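PDB 4PMQ: Tat-secreted protein Rv2525c from Mycobacterium tuberculosis, which may act as a peptidoglycan hydrolase with glycosidase activity, and hydrolyses p-nitrophenyl esters in vitro with a preference for the butyrate. Local coordinates for residues Gly13-Ser18 with Arg185-Val190; Ala28-Ser33 with Leu49-Asp54; Tyr68-Thr73 with Ser108-Pro113. One frame throughout, in Å; residues are numbered along the deposited sequence.

Interaction 1 (Gly13-Ser18 with Arg185-Val190)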
loop_
_atom_site.group_PDB
_atom_site.type_symbol
_atom_site.label_atom_id
_atom_site.label_comp_id
_atom_site.label_asym_id
_atom_site.label_seq_id
_atom_site.Cartn_x
_atom_site.Cartn_y
_atom_site.Cartn_z
ATOM N N GLY A 13 -3.066 11.381 9.703
ATOM C CA GLY A 13 -2.525 12.718 9.516
ATOM C C GLY A 13 -1.267 12.732 8.680
ATOM O O GLY A 13 -0.810 11.690 8.198
ATOM N N VAL A 14 -0.746 13.933 8.454
ATOM C CA VAL A 14 0.465 14.133 7.665
ATOM C C VAL A 14 1.594 14.396 8.639
ATOM O O VAL A 14 1.463 15.263 9.493
ATOM C CB VAL A 14 0.298 15.292 6.644
ATOM C CG1 VAL A 14 1.600 15.564 5.901
ATOM C CG2 VAL A 14 -0.835 14.989 5.658
ATOM N N ILE A 15 2.707 13.685 8.497
ATOM C CA ILE A 15 3.811 13.895 9.430
ATOM C C ILE A 15 4.950 14.661 8.773
ATOM O O ILE A 15 5.386 14.257 7.692
ATOM C CB ILE A 15 4.319 12.540 9.991
ATOM C CG1 ILE A 15 3.204 11.764 10.714
ATOM C CG2 ILE A 15 5.576 12.710 10.906
ATOM C CD1 ILE A 15 3.553 10.265 10.887
ATOM N N PRO A 16 5.506 15.718 9.427
ATOM C CA PRO A 16 6.690 16.380 8.852
ATOM C C PRO A 16 7.774 15.338 8.584
ATOM O O PRO A 16 8.009 14.455 9.423
ATOM C CB PRO A 16 7.094 17.395 9.936
ATOM C CG PRO A 16 5.829 17.666 10.683
ATOM C CD PRO A 16 5.113 16.339 10.706
ATOM N N ALA A 17 8.393 15.378 7.396
ATOM C CA ALA A 17 9.430 14.420 7.020
ATOM C C ALA A 17 10.571 14.375 8.051
ATOM O O ALA A 17 11.124 13.297 8.322
ATOM C CB ALA A 17 9.989 14.782 5.657
ATOM N N SER A 18 10.914 15.540 8.655
ATOM C CA SER A 18 11.963 15.577 9.682
ATOM C C SER A 18 11.612 14.668 10.867
ATOM O O SER A 18 12.510 14.055 11.459
ATOM C CB SER A 18 12.198 17.003 10.176
ATOM O OG SER A 18 11.006 17.560 10.701
ATOM N N ARG A 185 3.139 2.683 17.707
ATOM C CA ARG A 185 3.951 3.866 17.779
ATOM C C ARG A 185 3.165 5.082 17.320
ATOM O O ARG A 185 2.271 4.951 16.484
ATOM C CB ARG A 185 5.195 3.666 16.885
ATOM C CG ARG A 185 6.280 4.673 17.148
ATOM C CD ARG A 185 7.559 4.386 16.396
ATOM N NE ARG A 185 8.438 5.544 16.499
ATOM C CZ ARG A 185 9.241 5.793 17.528
ATOM N NH1 ARG A 185 9.325 4.935 18.539
ATOM N NH2 ARG A 185 9.965 6.897 17.555
ATOM N N LYS A 186 3.497 6.243 17.885
ATOM C CA LYS A 186 2.991 7.562 17.496
ATOM C C LYS A 186 4.176 8.409 17.050
ATOM O O LYS A 186 5.165 8.487 17.781
ATOM C CB LYS A 186 2.253 8.247 18.647
ATOM C CG LYS A 186 0.754 8.041 18.629
ATOM C CD LYS A 186 0.113 8.727 19.832
ATOM C CE LYS A 186 -0.408 10.123 19.577
ATOM N NZ LYS A 186 -1.100 10.678 20.785
ATOM N N VAL A 187 4.092 9.029 15.865
ATOM C CA VAL A 187 5.146 9.914 15.350
ATOM C C VAL A 187 4.480 11.238 14.984
ATOM O O VAL A 187 3.524 11.235 14.216
ATOM C CB VAL A 187 5.948 9.308 14.166
ATOM C CG1 VAL A 187 6.997 10.303 13.639
ATOM C CG2 VAL A 187 6.618 7.991 14.578
ATOM N N GLY A 188 4.967 12.344 15.554
ATOM C CA GLY A 188 4.383 13.668 15.323
ATOM C C GLY A 188 2.890 13.727 15.619
ATOM O O GLY A 188 2.134 14.341 14.850
ATOM N N GLY A 189 2.468 13.052 16.706
ATOM C CA GLY A 189 1.073 12.955 17.134
ATOM C C GLY A 189 0.195 12.006 16.317
ATOM O O GLY A 189 -1.018 11.926 16.540
ATOM N N VAL A 190 0.790 11.259 15.367
ATOM C CA VAL A 190 0.031 10.365 14.486
ATOM C C VAL A 190 0.399 8.896 14.717
ATOM O O VAL A 190 1.595 8.564 14.732
ATOM C CB VAL A 190 0.292 10.775 13.004
ATOM C CG1 VAL A 190 -0.440 9.855 12.024
ATOM C CG2 VAL A 190 -0.069 12.251 12.761
HETATM O O HOH W 1 2.074 15.593 12.361
#
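Ile15 lays its side chain against Val187 and Val190, the two residues that frame the tight turn of a beta hairpin between strands 184-187 and 190-197. The turn is of type I', with Gly188 and Gly189 at its corners, both at positive phi, and it is closed by reciprocal backbone bonds between Val187 and Val190. With no hydrogen bond running directly from one segment to the other, this is a case of a loop docked on a hairpin mainly through one branched side chain.

CG2 of Ile15 stands anti to the backbone N and meets Val187 CG1 at 3.9 Å, the two side chains crossing at about a right angle. The other branch, with CG1 anti to the carbonyl carbon (chi1 -59°), lies against both Val190 and the Val187 carbonyl: Ile15 CG1 is 3.8 Å from Val190 CB, and Ile15 CD1 is 3.5 Å from Val187 O, which already accepts the turn bond from Val190 N. Val190 also faces Gly13: its CG1 is 3.8 Å from Gly13 N. Behind Ile15 the loop runs into helix 17-22, with Pro16 as N-cap residue, and Ile20 of that helix touches Ile15 too. Beside the apolar contact a water lies between the backbones, 3.0 Å from Val14 O and 2.8 Å from Gly188 O, and may donate to both, although it has more acceptors in reach than protons.

Interaction 2 (Ala28-Ser33 with Leu49-Asp54)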
loop_
_atom_site.group_PDB
_atom_site.type_symbol
_atom_site.label_atom_id
_atom_site.label_comp_id
_atom_site.label_asym_id
_atom_site.label_seq_id
_atom_site.Cartn_x
_atom_site.Cartn_y
_atom_site.Cartn_z
ATOM N N ALA A 28 8.250 6.417 3.852
ATOM C CA ALA A 28 6.872 6.129 4.220
ATOM C C ALA A 28 6.114 5.522 3.046
ATOM O O ALA A 28 6.447 5.812 1.893
ATOM C CB ALA A 28 6.183 7.412 4.661
ATOM N N ILE A 29 5.097 4.704 3.347
ATOM C CA ILE A 29 4.170 4.123 2.358
ATOM C C ILE A 29 2.931 4.953 2.536
ATOM O O ILE A 29 2.365 4.956 3.636
ATOM C CB ILE A 29 3.888 2.592 2.554
ATOM C CG1 ILE A 29 5.192 1.760 2.586
ATOM C CG2 ILE A 29 2.954 2.111 1.430
ATOM C CD1 ILE A 29 5.057 0.412 3.180
ATOM N N ARG A 30 2.531 5.682 1.495
ATOM C CA ARG A 30 1.489 6.681 1.595
ATOM C C ARG A 30 0.318 6.447 0.643
ATOM O O ARG A 30 0.479 5.929 -0.468
ATOM C CB ARG A 30 2.139 8.065 1.341
ATOM C CG ARG A 30 3.218 8.423 2.398
ATOM C CD ARG A 30 2.612 8.630 3.784
ATOM N NE ARG A 30 1.822 9.852 3.747
ATOM C CZ ARG A 30 0.494 9.915 3.787
ATOM N NH1 ARG A 30 -0.231 8.805 3.951
ATOM N NH2 ARG A 30 -0.123 11.090 3.667
ATOM N N TYR A 31 -0.884 6.871 1.089
ATOM C CA TYR A 31 -2.110 6.628 0.369
ATOM C C TYR A 31 -2.325 7.520 -0.822
ATOM O O TYR A 31 -2.358 8.755 -0.696
ATOM C CB TYR A 31 -3.301 6.829 1.313
ATOM C CG TYR A 31 -3.358 5.791 2.397
ATOM C CD1 TYR A 31 -3.830 4.505 2.129
ATOM C CD2 TYR A 31 -2.920 6.077 3.688
ATOM C CE1 TYR A 31 -3.909 3.543 3.126
ATOM C CE2 TYR A 31 -2.984 5.112 4.698
ATOM C CZ TYR A 31 -3.489 3.850 4.408
ATOM O OH TYR A 31 -3.577 2.880 5.379
ATOM N N VAL A 32 -2.620 6.877 -1.952
ATOM C CA VAL A 32 -3.037 7.586 -3.158
ATOM C C VAL A 32 -4.553 7.306 -3.326
ATOM O O VAL A 32 -5.026 6.903 -4.385
ATOM C CB VAL A 32 -2.178 7.239 -4.402
ATOM C CG1 VAL A 32 -0.761 7.795 -4.238
ATOM C CG2 VAL A 32 -2.141 5.723 -4.685
ATOM N N SER A 33 -5.305 7.541 -2.237
ATOM C CA SER A 33 -6.749 7.290 -2.149
ATOM C C SER A 33 -7.508 8.431 -1.518
ATOM O O SER A 33 -6.967 9.197 -0.726
ATOM C CB SER A 33 -7.006 6.062 -1.286
ATOM O OG SER A 33 -6.305 4.944 -1.767
ATOM N N LEU A 49 1.216 16.770 -3.213
ATOM C CA LEU A 49 2.528 17.086 -3.774
ATOM C C LEU A 49 3.509 17.696 -2.729
ATOM O O LEU A 49 4.680 17.286 -2.682
ATOM C CB LEU A 49 2.357 18.042 -4.952
ATOM C CG LEU A 49 3.657 18.486 -5.667
ATOM C CD1 LEU A 49 4.339 17.316 -6.356
ATOM C CD2 LEU A 49 3.354 19.586 -6.698
ATOM N N SER A 50 3.018 18.625 -1.894
ATOM C CA SER A 50 3.870 19.325 -0.898
ATOM C C SER A 50 4.476 18.331 0.110
ATOM O O SER A 50 5.645 18.473 0.480
ATOM C CB SER A 50 3.079 20.393 -0.157
ATOM O OG SER A 50 1.962 19.843 0.524
ATOM N N GLU A 51 3.700 17.302 0.502
ATOM C CA GLU A 51 4.218 16.287 1.433
ATOM C C GLU A 51 5.276 15.422 0.732
ATOM O O GLU A 51 6.333 15.158 1.305
ATOM C CB GLU A 51 3.082 15.391 1.954
ATOM C CG GLU A 51 3.615 14.307 2.877
ATOM C CD GLU A 51 2.650 13.183 3.194
ATOM O OE1 GLU A 51 1.438 13.289 2.887
ATOM O OE2 GLU A 51 3.117 12.195 3.793
ATOM N N ALA A 52 5.011 15.000 -0.526
ATOM C CA ALA A 52 5.988 14.219 -1.308
ATOM C C ALA A 52 7.309 15.002 -1.447
ATOM O O ALA A 52 8.400 14.439 -1.291
ATOM C CB ALA A 52 5.422 13.924 -2.690
ATOM N N ARG A 53 7.203 16.319 -1.665
ATOM C CA ARG A 53 8.398 17.159 -1.810
ATOM C C ARG A 53 9.173 17.257 -0.473
ATOM O O ARG A 53 10.411 17.214 -0.463
ATOM C CB ARG A 53 8.000 18.534 -2.339
ATOM C CG ARG A 53 7.664 18.470 -3.828
ATOM C CD ARG A 53 7.569 19.852 -4.471
ATOM N NE ARG A 53 8.821 20.604 -4.333
ATOM C CZ ARG A 53 9.859 20.505 -5.160
ATOM N NH1 ARG A 53 9.806 19.697 -6.213
ATOM N NH2 ARG A 53 10.950 21.228 -4.953
ATOM N N ASP A 54 8.438 17.240 0.639
ATOM C CA ASP A 54 9.022 17.290 1.990
ATOM C C ASP A 54 9.767 15.988 2.271
ATOM O O ASP A 54 10.927 16.022 2.723
ATOM C CB ASP A 54 7.927 17.528 3.041
ATOM C CG ASP A 54 8.453 17.635 4.469
ATOM O OD1 ASP A 54 9.592 18.111 4.651
ATOM O OD2 ASP A 54 7.726 17.245 5.398
#
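The guanidinium group of Arg30 and the carboxylate of Glu51 meet edge to edge, their planes only 23° apart, so the acid takes up an edge of the arginine and leans on neither face. Another part of the guanidinium rim is met by Tyr31, whose CD2 also lies in its plane. The grip on Glu51 is side-on: Arg30 uses NE and one terminal nitrogen, each directed to a different oxygen. Arg30 NE donates to Glu51 OE2 at 2.7 Å, almost straight at 173°, and Arg30 NH2 donates to Glu51 OE1 at 2.8 Å. OE1 receives its bond through the syn lone pair; OE2 is also approached on the syn side, but from somewhat outside the carboxylate plane.

The two residues reach this pairing by contrasting routes. Arg30 is folded at chi2 and chi3, which turns its NE edge toward the helix, while Glu51 starts anti to its backbone N (chi1 178°) and stays extended beyond CG, spanning much of the gap between segments whose nearest CA atoms, those of Arg30 and Ala52, are 9.2 Å apart. Two bonds to two oxygens fix the rotation of the carboxylate and keep the guanidinium nearly coplanar with it. Both residues are buried, so the paired charges probably compensate each other in place of solvent. Arg30 NH2 has a second acceptor, Gly44 O, in the connection leading to the helix.

The bridge illustrates how a beta-alpha-beta unit can be braced by polar side chains: it joins strand 27-31 to helix 49-57, the crossover that leads on to the parallel neighbour, strand 61-66. On this side of the sheet Tyr10 touches Arg30, and Val14, from the loop before helix 17-22, packs on Glu51.

Interaction 3 (Tyr68-Thr73 with Ser108-Pro113)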
loop_
_atom_site.group_PDB
_atom_site.type_symbol
_atom_site.label_atom_id
_atom_site.label_comp_id
_atom_site.label_asym_id
_atom_site.label_seq_id
_atom_site.Cartn_x
_atom_site.Cartn_y
_atom_site.Cartn_z
ATOM N N TYR A 68 -9.379 2.525 -0.303
ATOM C CA TYR A 68 -10.483 3.463 -0.174
ATOM C C TYR A 68 -11.484 2.936 0.857
ATOM O O TYR A 68 -11.691 3.583 1.879
ATOM C CB TYR A 68 -11.155 3.741 -1.531
ATOM C CG TYR A 68 -12.391 4.613 -1.403
ATOM C CD1 TYR A 68 -12.284 5.995 -1.239
ATOM C CD2 TYR A 68 -13.668 4.063 -1.474
ATOM C CE1 TYR A 68 -13.425 6.803 -1.113
ATOM C CE2 TYR A 68 -14.811 4.856 -1.340
ATOM C CZ TYR A 68 -14.688 6.228 -1.195
ATOM O OH TYR A 68 -15.841 6.987 -1.082
ATOM N N GLY A 69 -12.123 1.795 0.562
ATOM C CA GLY A 69 -13.096 1.175 1.453
ATOM C C GLY A 69 -12.480 0.212 2.452
ATOM O O GLY A 69 -11.254 0.042 2.504
ATOM N N LYS A 70 -13.331 -0.422 3.254
ATOM C CA LYS A 70 -12.905 -1.367 4.295
ATOM C C LYS A 70 -14.069 -2.249 4.711
ATOM O O LYS A 70 -15.201 -1.773 4.714
ATOM C CB LYS A 70 -12.407 -0.571 5.526
ATOM C CG LYS A 70 -11.600 -1.412 6.529
ATOM C CD LYS A 70 -11.418 -0.648 7.848
ATOM C CE LYS A 70 -10.356 -1.248 8.738
ATOM N NZ LYS A 70 -8.985 -0.967 8.231
ATOM N N GLY A 71 -13.784 -3.505 5.041
ATOM C CA GLY A 71 -14.796 -4.440 5.531
ATOM C C GLY A 71 -15.901 -4.646 4.519
ATOM O O GLY A 71 -15.631 -5.098 3.405
ATOM N N SER A 72 -17.133 -4.219 4.866
ATOM C CA SER A 72 -18.313 -4.372 4.026
ATOM C C SER A 72 -18.197 -3.565 2.721
ATOM O O SER A 72 -18.950 -3.822 1.785
ATOM C CB SER A 72 -19.576 -3.987 4.797
ATOM O OG SER A 72 -19.622 -2.588 5.035
ATOM N N THR A 73 -17.289 -2.566 2.679
ATOM C CA THR A 73 -17.020 -1.744 1.490
ATOM C C THR A 73 -15.562 -1.978 0.992
ATOM O O THR A 73 -15.042 -1.137 0.256
ATOM C CB THR A 73 -17.305 -0.261 1.751
ATOM O OG1 THR A 73 -16.375 0.205 2.736
ATOM C CG2 THR A 73 -18.764 -0.008 2.209
ATOM N N SER A 108 -4.783 -2.478 -1.989
ATOM C CA SER A 108 -4.983 -3.169 -0.718
ATOM C C SER A 108 -6.070 -4.237 -0.697
ATOM O O SER A 108 -7.210 -4.031 -1.159
ATOM C CB SER A 108 -5.277 -2.166 0.386
ATOM O OG SER A 108 -4.175 -1.283 0.454
ATOM N N ILE A 109 -5.695 -5.382 -0.102
ATOM C CA ILE A 109 -6.551 -6.520 0.197
ATOM C C ILE A 109 -6.475 -6.572 1.735
ATOM O O ILE A 109 -5.736 -7.390 2.281
ATOM C CB ILE A 109 -6.196 -7.858 -0.503
ATOM C CG1 ILE A 109 -6.005 -7.726 -2.057
ATOM C CG2 ILE A 109 -7.253 -8.933 -0.139
ATOM C CD1 ILE A 109 -7.143 -7.115 -2.841
ATOM N N ASP A 110 -7.178 -5.618 2.422
ATOM C CA ASP A 110 -7.159 -5.445 3.870
ATOM C C ASP A 110 -8.146 -6.425 4.518
ATOM O O ASP A 110 -9.087 -6.046 5.214
ATOM C CB ASP A 110 -7.511 -3.961 4.177
ATOM C CG ASP A 110 -7.414 -3.600 5.643
ATOM O OD1 ASP A 110 -6.597 -4.237 6.364
ATOM O OD2 ASP A 110 -8.190 -2.725 6.085
ATOM N N ASP A 111 -7.941 -7.710 4.219
ATOM C CA ASP A 111 -8.805 -8.821 4.600
ATOM C C ASP A 111 -8.019 -10.122 4.642
ATOM O O ASP A 111 -6.861 -10.189 4.178
ATOM C CB ASP A 111 -9.933 -8.939 3.533
ATOM C CG ASP A 111 -11.080 -7.977 3.769
ATOM O OD1 ASP A 111 -11.771 -8.120 4.803
ATOM O OD2 ASP A 111 -11.267 -7.065 2.938
ATOM N N ASN A 112 -8.681 -11.166 5.140
ATOM C CA ASN A 112 -8.161 -12.529 5.234
ATOM C C ASN A 112 -9.123 -13.395 4.413
ATOM O O ASN A 112 -10.023 -14.051 4.973
ATOM C CB ASN A 112 -8.067 -12.970 6.714
ATOM C CG ASN A 112 -7.551 -14.383 6.830
ATOM O OD1 ASN A 112 -6.944 -14.893 5.880
ATOM N ND2 ASN A 112 -7.800 -15.038 7.983
ATOM N N PRO A 113 -8.998 -13.338 3.071
ATOM C CA PRO A 113 -10.007 -13.985 2.222
ATOM C C PRO A 113 -9.852 -15.486 2.067
ATOM O O PRO A 113 -8.736 -16.020 2.137
ATOM C CB PRO A 113 -9.776 -13.312 0.853
ATOM C CG PRO A 113 -8.300 -13.033 0.846
ATOM C CD PRO A 113 -8.004 -12.601 2.254
HETATM O O HOH W 2 -11.221 -4.566 4.059
HETATM O O HOH W 3 -14.302 -7.461 3.304
#
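Lys70 and Asp110 face each other from two irregular loops, their CA atoms 7.1 Å apart, with Asp110 at the centre of an inverse gamma turn that carries a weak backbone bond from Asp111 N to Ile109 O, and Gly71 turning the other loop at a positive phi of 60°.

The direct link is a salt bridge in which Lys70 NZ donates to Asp110 OD2 at 2.9 Å, and the oxygen receives it through its syn lone pair. The lysine runs extended as far as CE and then bends at chi4 (74°), which swings the ammonium back to the acid. The side chains cross obliquely, and Lys70 CG lies 3.7 Å from Asp110 OD2, so that oxygen faces both the stem and the tip of the lysine. Asp110 places its CG anti to the backbone N (chi1 -175°), presenting the carboxylate to the opposite loop.

Asp111 joins the loops through water. One water accepts from Gly71 N at 2.9 Å and donates to Asp111 OD2 at 2.7 Å; another donates to Gly71 O at 2.7 Å and, weakly, to Asp111 OD1. Trp76 NE1 is a further donor to Asp111 OD2.

These loops follow the parallel strands 61-66 and 105-108, at the strand ends where barrels of the TIM clan carry their active sites, and a bound tartrate lies about 3 Å from the Lys70 side chain. Chemically, Asp110 OD2 is gripped by two donors, Lys70 NZ and Gln67 NE2, which may help to hold that oxygen in place, while the ammonium, although partly balanced by Asp110, may help to hold an anion such as the tartrate, which probably came from the crystallisation liquor.

Overall arrangement
From the N terminus, the chain first passes residues 13-18, whose partner comes only near the C terminus; interaction 1 thus closes a long loop around almost the whole barrel-like domain. Within it, interaction 2 closes a short loop between strand 27-31 and helix 49-57, and interaction 3 later joins the loops after strands 61-66 and 105-108. These two follow in series without crossing, on opposite sides of the chain's centre. Interactions 1 and 2 touch, with Asp54 OD2 probably bonded to Ala17 N at the start of helix 17-22. Interaction 3 stands apart from interaction 1, about 14 Å away between nearest atoms.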